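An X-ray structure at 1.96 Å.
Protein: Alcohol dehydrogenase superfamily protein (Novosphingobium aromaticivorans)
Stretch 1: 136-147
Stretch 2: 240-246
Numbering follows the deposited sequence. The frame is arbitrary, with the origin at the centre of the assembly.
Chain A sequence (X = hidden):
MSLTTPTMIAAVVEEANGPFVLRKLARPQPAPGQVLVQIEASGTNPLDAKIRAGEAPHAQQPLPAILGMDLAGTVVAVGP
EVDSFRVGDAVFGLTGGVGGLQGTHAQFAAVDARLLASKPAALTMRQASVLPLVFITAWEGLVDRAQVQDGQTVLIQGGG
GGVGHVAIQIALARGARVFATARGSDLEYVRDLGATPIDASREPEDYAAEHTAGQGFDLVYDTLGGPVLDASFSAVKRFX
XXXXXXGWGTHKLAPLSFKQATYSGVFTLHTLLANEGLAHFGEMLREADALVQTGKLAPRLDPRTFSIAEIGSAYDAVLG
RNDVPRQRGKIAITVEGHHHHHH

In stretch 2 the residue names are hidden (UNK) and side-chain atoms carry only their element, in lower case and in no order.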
# COMPACT_ATOMS: atom_id res chain seq x y z
N ILE A 136 -2.12 -7.67 -19.36
CA ILE A 136 -1.20 -8.32 -18.44
C ILE A 136 -1.87 -9.54 -17.81
O ILE A 136 -1.25 -10.59 -17.65
CB ILE A 136 -0.74 -7.34 -17.34
CG1 ILE A 136 0.20 -6.30 -17.95
CG2 ILE A 136 -0.06 -8.09 -16.21
CD1 ILE A 136 0.58 -5.18 -16.99
N THR A 137 -3.15 -9.41 -17.46
CA THR A 137 -3.88 -10.51 -16.85
C THR A 137 -3.97 -11.66 -17.85
O THR A 137 -3.67 -12.81 -17.51
CB THR A 137 -5.30 -10.06 -16.43
OG1 THR A 137 -5.19 -9.03 -15.43
CG2 THR A 137 -6.08 -11.23 -15.86
N ALA A 138 -4.35 -11.35 -19.08
CA ALA A 138 -4.47 -12.36 -20.13
C ALA A 138 -3.12 -13.02 -20.42
O ALA A 138 -3.04 -14.24 -20.61
CB ALA A 138 -5.00 -11.72 -21.40
N TRP A 139 -2.07 -12.21 -20.44
CA TRP A 139 -0.73 -12.71 -20.73
C TRP A 139 -0.16 -13.62 -19.64
O TRP A 139 0.45 -14.65 -19.94
CB TRP A 139 0.22 -11.53 -20.95
CG TRP A 139 1.60 -11.94 -21.39
CD1 TRP A 139 2.63 -12.35 -20.60
CD2 TRP A 139 2.08 -11.98 -22.74
NE1 TRP A 139 3.73 -12.65 -21.37
CE2 TRP A 139 3.42 -12.43 -22.69
CE3 TRP A 139 1.51 -11.69 -23.99
CZ2 TRP A 139 4.20 -12.59 -23.84
CZ3 TRP A 139 2.29 -11.85 -25.14
CH2 TRP A 139 3.62 -12.30 -25.05
N GLU A 140 -0.36 -13.25 -18.38
CA GLU A 140 0.17 -14.08 -17.30
C GLU A 140 -0.45 -15.46 -17.33
O GLU A 140 0.21 -16.45 -17.00
CB GLU A 140 -0.08 -13.43 -15.94
CG GLU A 140 0.54 -12.05 -15.80
CD GLU A 140 0.74 -11.64 -14.36
OE1 GLU A 140 -0.15 -11.90 -13.51
OE2 GLU A 140 1.80 -11.03 -14.06
N GLY A 141 -1.71 -15.54 -17.73
CA GLY A 141 -2.39 -16.82 -17.77
C GLY A 141 -2.03 -17.65 -18.99
O GLY A 141 -1.67 -18.83 -18.87
N LEU A 142 -2.11 -17.03 -20.16
CA LEU A 142 -1.83 -17.71 -21.42
C LEU A 142 -0.36 -18.02 -21.69
O LEU A 142 -0.05 -19.07 -22.26
CB LEU A 142 -2.37 -16.89 -22.59
CG LEU A 142 -3.87 -16.66 -22.68
CD1 LEU A 142 -4.16 -15.65 -23.80
CD2 LEU A 142 -4.58 -17.98 -22.94
N VAL A 143 0.53 -17.12 -21.30
CA VAL A 143 1.95 -17.31 -21.57
C VAL A 143 2.76 -17.74 -20.35
O VAL A 143 3.34 -18.82 -20.34
CB VAL A 143 2.56 -16.04 -22.19
CG1 VAL A 143 4.03 -16.27 -22.54
CG2 VAL A 143 1.77 -15.64 -23.43
N ASP A 144 2.81 -16.89 -19.33
CA ASP A 144 3.58 -17.22 -18.13
C ASP A 144 3.18 -18.56 -17.50
O ASP A 144 4.03 -19.41 -17.24
CB ASP A 144 3.45 -16.11 -17.08
CG ASP A 144 4.08 -14.80 -17.54
OD1 ASP A 144 5.05 -14.84 -18.32
OD2 ASP A 144 3.62 -13.72 -17.09
N ARG A 145 1.89 -18.76 -17.26
CA ARG A 145 1.44 -20.01 -16.65
C ARG A 145 1.24 -21.17 -17.64
O ARG A 145 1.79 -22.25 -17.44
CB ARG A 145 0.14 -19.79 -15.87
CG ARG A 145 0.25 -18.90 -14.63
CD ARG A 145 1.15 -19.50 -13.55
NE ARG A 145 2.57 -19.27 -13.81
CZ ARG A 145 3.16 -18.08 -13.70
NH1 ARG A 145 2.46 -17.01 -13.34
NH2 ARG A 145 4.46 -17.95 -13.96
N ALA A 146 0.47 -20.95 -18.70
CA ALA A 146 0.18 -22.02 -19.65
C ALA A 146 1.12 -22.17 -20.84
O ALA A 146 1.11 -23.21 -21.50
CB ALA A 146 -1.26 -21.88 -20.15
N GLN A 147 1.91 -21.14 -21.13
CA GLN A 147 2.84 -21.20 -22.26
C GLN A 147 2.12 -21.69 -23.52
O GLN A 147 2.58 -22.63 -24.18
CB GLN A 147 4.01 -22.14 -21.94
CG GLN A 147 4.98 -21.60 -20.91
CD GLN A 147 5.05 -22.47 -19.67
OE1 GLN A 147 5.41 -23.64 -19.74
NE2 GLN A 147 4.71 -21.89 -18.52
N UNK A 240 -4.71 -31.57 -20.05
CA UNK A 240 -4.81 -30.16 -20.39
C UNK A 240 -4.55 -29.19 -19.25
O UNK A 240 -4.26 -29.60 -18.13
N UNK A 241 -4.66 -27.89 -19.54
CA UNK A 241 -4.40 -26.86 -18.54
C UNK A 241 -5.53 -25.83 -18.48
O UNK A 241 -6.01 -25.35 -19.50
c UNK A 241 -3.08 -26.15 -18.88
c UNK A 241 -2.49 -25.37 -17.75
n UNK A 241 -1.17 -24.96 -17.74
c UNK A 241 -0.92 -24.29 -16.63
c UNK A 241 -3.03 -24.91 -16.59
n UNK A 241 -2.03 -24.24 -15.91
N UNK A 242 -5.94 -25.50 -17.26
CA UNK A 242 -6.98 -24.51 -17.05
C UNK A 242 -6.41 -23.36 -16.21
O UNK A 242 -5.75 -23.60 -15.20
c UNK A 242 -8.86 -26.19 -17.16
c UNK A 242 -8.19 -25.12 -16.29
c UNK A 242 -9.20 -24.03 -15.93
N UNK A 243 -6.63 -22.12 -16.63
CA UNK A 243 -6.14 -20.98 -15.86
C UNK A 243 -7.32 -20.05 -15.57
O UNK A 243 -8.28 -20.00 -16.34
c UNK A 243 -3.89 -21.14 -16.99
c UNK A 243 -5.02 -20.20 -16.61
c UNK A 243 -5.59 -19.51 -17.84
N UNK A 244 -7.25 -19.34 -14.46
CA UNK A 244 -8.31 -18.41 -14.09
C UNK A 244 -7.74 -17.19 -13.40
O UNK A 244 -6.73 -17.27 -12.71
c UNK A 244 -9.32 -19.09 -13.16
o UNK A 244 -10.27 -18.15 -12.68
N UNK A 245 -8.40 -16.05 -13.60
CA UNK A 245 -7.97 -14.81 -12.96
C UNK A 245 -9.04 -14.39 -11.94
O UNK A 245 -9.05 -13.27 -11.46
c UNK A 245 -7.75 -13.71 -14.00
s UNK A 245 -9.14 -13.36 -15.09
N UNK A 246 -9.93 -15.33 -11.62
CA UNK A 246 -11.00 -15.10 -10.64
C UNK A 246 -11.29 -16.39 -9.88
O UNK A 246 -12.43 -16.65 -9.52
c UNK A 246 -12.28 -14.62 -11.33
c UNK A 246 -12.43 -12.33 -10.36
c UNK A 246 -13.71 -12.90 -12.43
c UNK A 246 -12.43 -13.14 -11.65
O HOH W 1 0.42 -25.71 -20.03

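Position 240 has no side-chain atoms, not even a CB, so it is glycine. Gly-240 begins the strand, buried and beyond reach of the helix at 136-145, and contributes backbone alone.

Position 241 carries one carbon followed by a five-membered ring of three carbons and two nitrogens, an imidazole; the side chain points toward stretch 1 and reaches Arg-145 and Ala-146. The ring identifies histidine. The ring of His-241 meets Arg-145 and Ala-146 obliquely: His-241 CE1 lies 3.5 Å from Arg-145 O, and His-241 ND1 lies 3.8 Å from Ala-146 CA. A water sits 2.9 Å from His-241 ND1 and donates a hydrogen bond to Ala-146 O at 3.0 Å, linking the two stretches. NE2 is hydrogen-bonded elsewhere in the structure, so both ring nitrogens have polar partners, as suits an imidazole in a partly exposed place.

Position 242 has three carbons, one carrying the other two: valine. Val-242 points away from the helix, as strand alternation requires, and its compact apolar side chain is buried on the other side of the strand.

Position 243 repeats the pattern of one carbon bearing two, now directed toward the helix, where it reaches Gly-141, Arg-145 and Ala-146; it is again valine. Val-243 loses 60 Å² to stretch 1, the largest area of any residue here. Val-243 CG1 lies 3.7 Å from Gly-141 O and 4.2 Å from Ala-146 CB. The absence of a side chain at Gly-141 matters: an ideal CB there would lie a tight 3.4 Å from Val-243 CG2.

Position 244 has one carbon and one oxygen, hence serine. Ser-244 points away from the helix; Ser-244 OG accepts a hydrogen bond at 3.0 Å from the backbone N of residue 246 and also bonds elsewhere in the structure, so the buried hydroxyl is satisfied.

Position 245 shows one carbon and one sulfur and, just beyond the strand, turns toward the helix to touch Thr-137. The sulfur is the mark of cysteine. Cys-245 CB packs 3.5 Å from Thr-137 CG2, a contact suited to a small side chain.

Position 246 has four carbons forked at the second: leucine. Leu-246 is exposed and out of reach of stretch 1; its backbone N makes the bond to Ser-244 OG.

The helix and strand run nearly antiparallel, at 158°, with axes approaching to 8.5 Å. Alternate residues 241, 243 and 245 face Ala-146, Gly-141 and Thr-137 in turn. No direct hydrogen bond crosses between the stretches; packing, close at Gly-141, is joined by the water bridge at His-241.

Stretch 2 (240-246) GHVVSCL
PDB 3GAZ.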